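Local coordinates for endoglucanase (Uncultured bacterium, PDB 3X17), which hydrolyses internal beta-1,4-glucosidic bonds of cellulose, as a family 9 glycoside hydrolase with an N-terminal Ig-like domain, at residues A[23-26]-A[30-33]; A[513-516]-A[521-524]. One frame throughout, in Å; residues are numbered along the deposited sequence.

Interaction 1 of 2, residues A[23-26]-A[30-33]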
loop_
_atom_site.group_PDB
_atom_site.type_symbol
_atom_site.label_atom_id
_atom_site.label_comp_id
_atom_site.label_asym_id
_atom_site.label_seq_id
_atom_site.Cartn_x
_atom_site.Cartn_y
_atom_site.Cartn_z
ATOM N N VAL A 23 12.679 2.822 -12.570
ATOM C CA VAL A 23 11.815 3.583 -13.437
ATOM C C VAL A 23 12.526 4.913 -13.704
ATOM O O VAL A 23 12.720 5.304 -14.853
ATOM C CB VAL A 23 10.426 3.852 -12.798
ATOM C CG1 VAL A 23 9.576 4.711 -13.747
ATOM C CG2 VAL A 23 9.713 2.542 -12.538
ATOM N N GLY A 24 12.915 5.592 -12.633
ATOM C CA GLY A 24 13.774 6.778 -12.757
ATOM C C GLY A 24 13.452 7.867 -11.743
ATOM O O GLY A 24 13.185 7.578 -10.569
ATOM N N TYR A 25 13.536 9.123 -12.182
ATOM C CA TYR A 25 13.534 10.264 -11.263
ATOM C C TYR A 25 12.831 11.443 -11.903
ATOM O O TYR A 25 12.980 11.672 -13.107
ATOM C CB TYR A 25 14.971 10.666 -10.900
ATOM C CG TYR A 25 15.812 9.533 -10.318
ATOM C CD1 TYR A 25 16.493 8.657 -11.154
ATOM C CD2 TYR A 25 15.954 9.370 -8.942
ATOM C CE1 TYR A 25 17.230 7.604 -10.651
ATOM C CE2 TYR A 25 16.733 8.326 -8.417
ATOM C CZ TYR A 25 17.377 7.458 -9.286
ATOM O OH TYR A 25 18.128 6.398 -8.805
ATOM N N HIS A 26 12.054 12.175 -11.108
ATOM C CA HIS A 26 11.492 13.439 -11.560
ATOM C C HIS A 26 12.603 14.502 -11.589
ATOM O O HIS A 26 13.512 14.475 -10.760
ATOM C CB HIS A 26 10.362 13.878 -10.629
ATOM C CG HIS A 26 9.682 15.143 -11.058
ATOM N ND1 HIS A 26 8.543 15.151 -11.835
ATOM C CD2 HIS A 26 10.010 16.443 -10.862
ATOM C CE1 HIS A 26 8.178 16.399 -12.070
ATOM N NE2 HIS A 26 9.043 17.204 -11.477
ATOM N N PRO A 30 15.751 15.031 -5.511
ATOM C CA PRO A 30 17.036 14.368 -5.265
ATOM C C PRO A 30 17.130 13.049 -6.013
ATOM O O PRO A 30 16.111 12.431 -6.290
ATOM C CB PRO A 30 17.048 14.140 -3.750
ATOM C CG PRO A 30 15.942 15.054 -3.208
ATOM C CD PRO A 30 14.932 15.165 -4.297
ATOM N N LYS A 31 18.327 12.674 -6.433
ATOM C CA LYS A 31 18.491 11.504 -7.306
ATOM C C LYS A 31 19.668 10.657 -6.842
ATOM O O LYS A 31 20.827 11.037 -7.042
ATOM C CB LYS A 31 18.659 11.926 -8.773
ATOM C CG LYS A 31 17.645 12.978 -9.272
ATOM C CD LYS A 31 17.914 13.351 -10.746
ATOM C CE LYS A 31 16.908 14.406 -11.274
ATOM N NZ LYS A 31 16.807 15.653 -10.431
ATOM N N GLN A 32 19.381 9.582 -6.112
ATOM C CA GLN A 32 20.438 8.759 -5.509
ATOM C C GLN A 32 20.899 7.632 -6.437
ATOM O O GLN A 32 20.115 7.114 -7.234
ATOM C CB GLN A 32 19.971 8.181 -4.175
ATOM C CG GLN A 32 18.700 7.302 -4.269
ATOM C CD GLN A 32 18.277 6.756 -2.904
ATOM O OE1 GLN A 32 19.115 6.275 -2.130
ATOM N NE2 GLN A 32 16.967 6.810 -2.610
ATOM N N ALA A 33 22.176 7.265 -6.340
ATOM C CA ALA A 33 22.642 5.971 -6.826
ATOM C C ALA A 33 23.559 5.364 -5.778
ATOM O O ALA A 33 24.261 6.072 -5.044
ATOM C CB ALA A 33 23.385 6.115 -8.174
#
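Tyr25 lays one face of its ring against the aliphatic part of Lys31, and the two side chains run past each other at a slant. CB of Lys31 sits over that face, 4.1 Å from the Tyr25 ring centroid and 27° off the normal, a CH-pi contact shifted toward the CD2 side of the ring, where Lys31 CB and Tyr25 CD2 are 3.7 Å apart. One carbon along the lysine, Lys31 CG lies 3.9 Å from Tyr25 CB. The first torsion of the tyrosine (chi1 -55°) sets CG anti to the carbonyl carbon and carries the ring across to the 30-33 backbone. There OH meets the carbonyl of Gln32 in a weak hydrogen bond, 2.6 Å from Tyr25 OH to Gln32 O. The hydroxyl also takes a hydrogen bond from the backbone N of Asn21, and Phe88 and Phe110 make edge-to-face contacts with the same buried ring.

The lysine runs back the other way. Its chain is extended until chi4 (53°), where it bends; Lys31 CE passes 3.4 Å from O of His26, and NZ, hydrogen-bonded to the carbonyls of Pro27, Thr29 and Thr89, is satisfied by backbone oxygens. On the side facing the catalytic domain, Gln32 NE2 bonds to OD2 of Asp467 on helix 456-469. Strand 24-25 pairs with 110-112, and 32-37 lies between 17-19 and 82-87; the tyrosine side chain thus bridges two strands that are not sheet neighbours, where the beta-sandwich expected of an Ig-like domain meets the catalytic helices.

Interaction 2 of 2, residues A[513-516]-A[521-524]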
loop_
_atom_site.group_PDB
_atom_site.type_symbol
_atom_site.label_atom_id
_atom_site.label_comp_id
_atom_site.label_asym_id
_atom_site.label_seq_id
_atom_site.Cartn_x
_atom_site.Cartn_y
_atom_site.Cartn_z
ATOM N N ASP A 513 11.769 -11.663 7.513
ATOM C CA ASP A 513 12.666 -12.410 8.376
ATOM C C ASP A 513 12.051 -13.742 8.815
ATOM O O ASP A 513 12.762 -14.609 9.327
ATOM C CB ASP A 513 13.016 -11.578 9.626
ATOM C CG ASP A 513 14.134 -10.557 9.369
ATOM O OD1 ASP A 513 15.161 -10.926 8.749
ATOM O OD2 ASP A 513 13.967 -9.383 9.771
ATOM N N HIS A 514 10.733 -13.875 8.703
ATOM C CA HIS A 514 10.038 -15.002 9.326
ATOM C C HIS A 514 9.319 -15.848 8.298
ATOM O O HIS A 514 8.111 -15.713 8.121
ATOM C CB HIS A 514 9.060 -14.530 10.415
ATOM C CG HIS A 514 9.701 -13.685 11.475
ATOM N ND1 HIS A 514 9.593 -12.311 11.491
ATOM C CD2 HIS A 514 10.591 -14.001 12.448
ATOM C CE1 HIS A 514 10.337 -11.821 12.468
ATOM N NE2 HIS A 514 10.973 -12.823 13.049
ATOM N N PRO A 515 10.056 -16.743 7.631
ATOM C CA PRO A 515 9.548 -17.555 6.525
ATOM C C PRO A 515 8.441 -18.539 6.903
ATOM O O PRO A 515 8.399 -19.012 8.027
ATOM C CB PRO A 515 10.782 -18.348 6.068
ATOM C CG PRO A 515 11.717 -18.347 7.247
ATOM C CD PRO A 515 11.457 -17.051 7.958
ATOM N N GLN A 516 7.668 -18.944 5.895
ATOM C CA GLN A 516 6.560 -19.879 6.029
ATOM C C GLN A 516 6.723 -20.978 4.997
ATOM O O GLN A 516 6.015 -21.969 5.034
ATOM C CB GLN A 516 5.228 -19.190 5.727
ATOM C CG GLN A 516 4.951 -18.011 6.602
ATOM C CD GLN A 516 3.600 -18.095 7.277
ATOM O OE1 GLN A 516 3.348 -17.379 8.246
ATOM N NE2 GLN A 516 2.706 -18.935 6.748
ATOM N N ARG A 521 15.176 -18.585 3.643
ATOM C CA ARG A 521 15.495 -18.834 5.037
ATOM C C ARG A 521 15.357 -17.632 5.987
ATOM O O ARG A 521 15.155 -16.506 5.536
ATOM C CB ARG A 521 16.833 -19.552 5.176
ATOM C CG ARG A 521 18.014 -18.842 4.646
ATOM C CD ARG A 521 19.228 -19.552 5.236
ATOM N NE ARG A 521 20.464 -19.021 4.706
ATOM C CZ ARG A 521 21.580 -18.874 5.403
ATOM N NH1 ARG A 521 21.606 -19.180 6.691
ATOM N NH2 ARG A 521 22.668 -18.419 4.801
ATOM N N PRO A 522 15.348 -17.895 7.308
ATOM C CA PRO A 522 15.014 -16.871 8.304
ATOM C C PRO A 522 16.127 -15.856 8.535
ATOM O O PRO A 522 17.305 -16.155 8.302
ATOM C CB PRO A 522 14.771 -17.688 9.589
ATOM C CG PRO A 522 15.644 -18.929 9.402
ATOM C CD PRO A 522 15.531 -19.231 7.918
ATOM N N HIS A 523 15.741 -14.652 8.962
ATOM C CA HIS A 523 16.693 -13.666 9.463
ATOM C C HIS A 523 17.660 -13.167 8.389
ATOM O O HIS A 523 18.801 -12.822 8.695
ATOM C CB HIS A 523 17.456 -14.237 10.681
ATOM C CG HIS A 523 16.547 -14.743 11.756
ATOM N ND1 HIS A 523 16.586 -16.045 12.209
ATOM C CD2 HIS A 523 15.465 -14.175 12.339
ATOM C CE1 HIS A 523 15.603 -16.238 13.069
ATOM N NE2 HIS A 523 14.916 -15.114 13.179
ATOM N N MET A 524 17.216 -13.171 7.131
ATOM C CA MET A 524 17.977 -12.561 6.027
ATOM C C MET A 524 17.658 -11.064 5.826
ATOM O O MET A 524 18.209 -10.420 4.927
ATOM C CB MET A 524 17.738 -13.334 4.720
ATOM C CG MET A 524 18.182 -14.791 4.779
ATOM S SD MET A 524 19.963 -14.908 5.101
ATOM C CE MET A 524 20.606 -14.613 3.467
#
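A hairpin-like excursion in the long irregular connection between helices 494-499 and 543-558 of the family 9 catalytic domain is pinned at its neck by Asp513 and His523, with no strand on either side. The backbone N of His523 donates to O of Asp513 at 3.0 Å, with an N-H...O angle of 157° and the donor tilted 17° from the carbonyl plane. The same oxygen accepts a CA-H contact from Pro522, Pro522 CA lying 3.4 Å from Asp513 O, so two neighbouring residues converge on one carbonyl.

Beside this bond the prolines meet obliquely, CD of Pro515 resting 3.7 Å from CB of Pro522, while CG of Pro515 lies against the Arg521-Pro522 peptide. Replacing Pro515 with a glycine would probably open a gap beside Pro522 and give the backbone after His514 more freedom to turn. Pro522 CB in turn covers part of one face of the His523 imidazole.

The aspartate side chain adds a second tie: OD1 accepts from the backbone N of Gly525, just past the 521-524 segment, and OD2 from that of Phe431. With CG anti to its own carbonyl carbon (chi1 -82°), the carboxylate extends alongside 523-524, and Asp513 OD1 lies 3.2 Å from His523 CA.

From the N terminus, interaction 1 comes first, closing a short loop of three residues between 23-26 and 30-33 within the Ig-like domain. The chain then completes that domain and runs through nearly the whole catalytic domain before interaction 2 closes a four-residue loop between 513-516 and 521-524. The two loops follow in series, neither enclosing nor crossing the other, and their nearest atoms are about 18 Å apart. Interaction 1 joins two strands of the Ig-like domain close to the catalytic helices, since Tyr25 and Gln32 touch helix 456-469, and Val23 of the same segment as Tyr25 touches helix 115-130. Interaction 2 is confined to a surface connection of the catalytic domain, tied to the loop around Phe431.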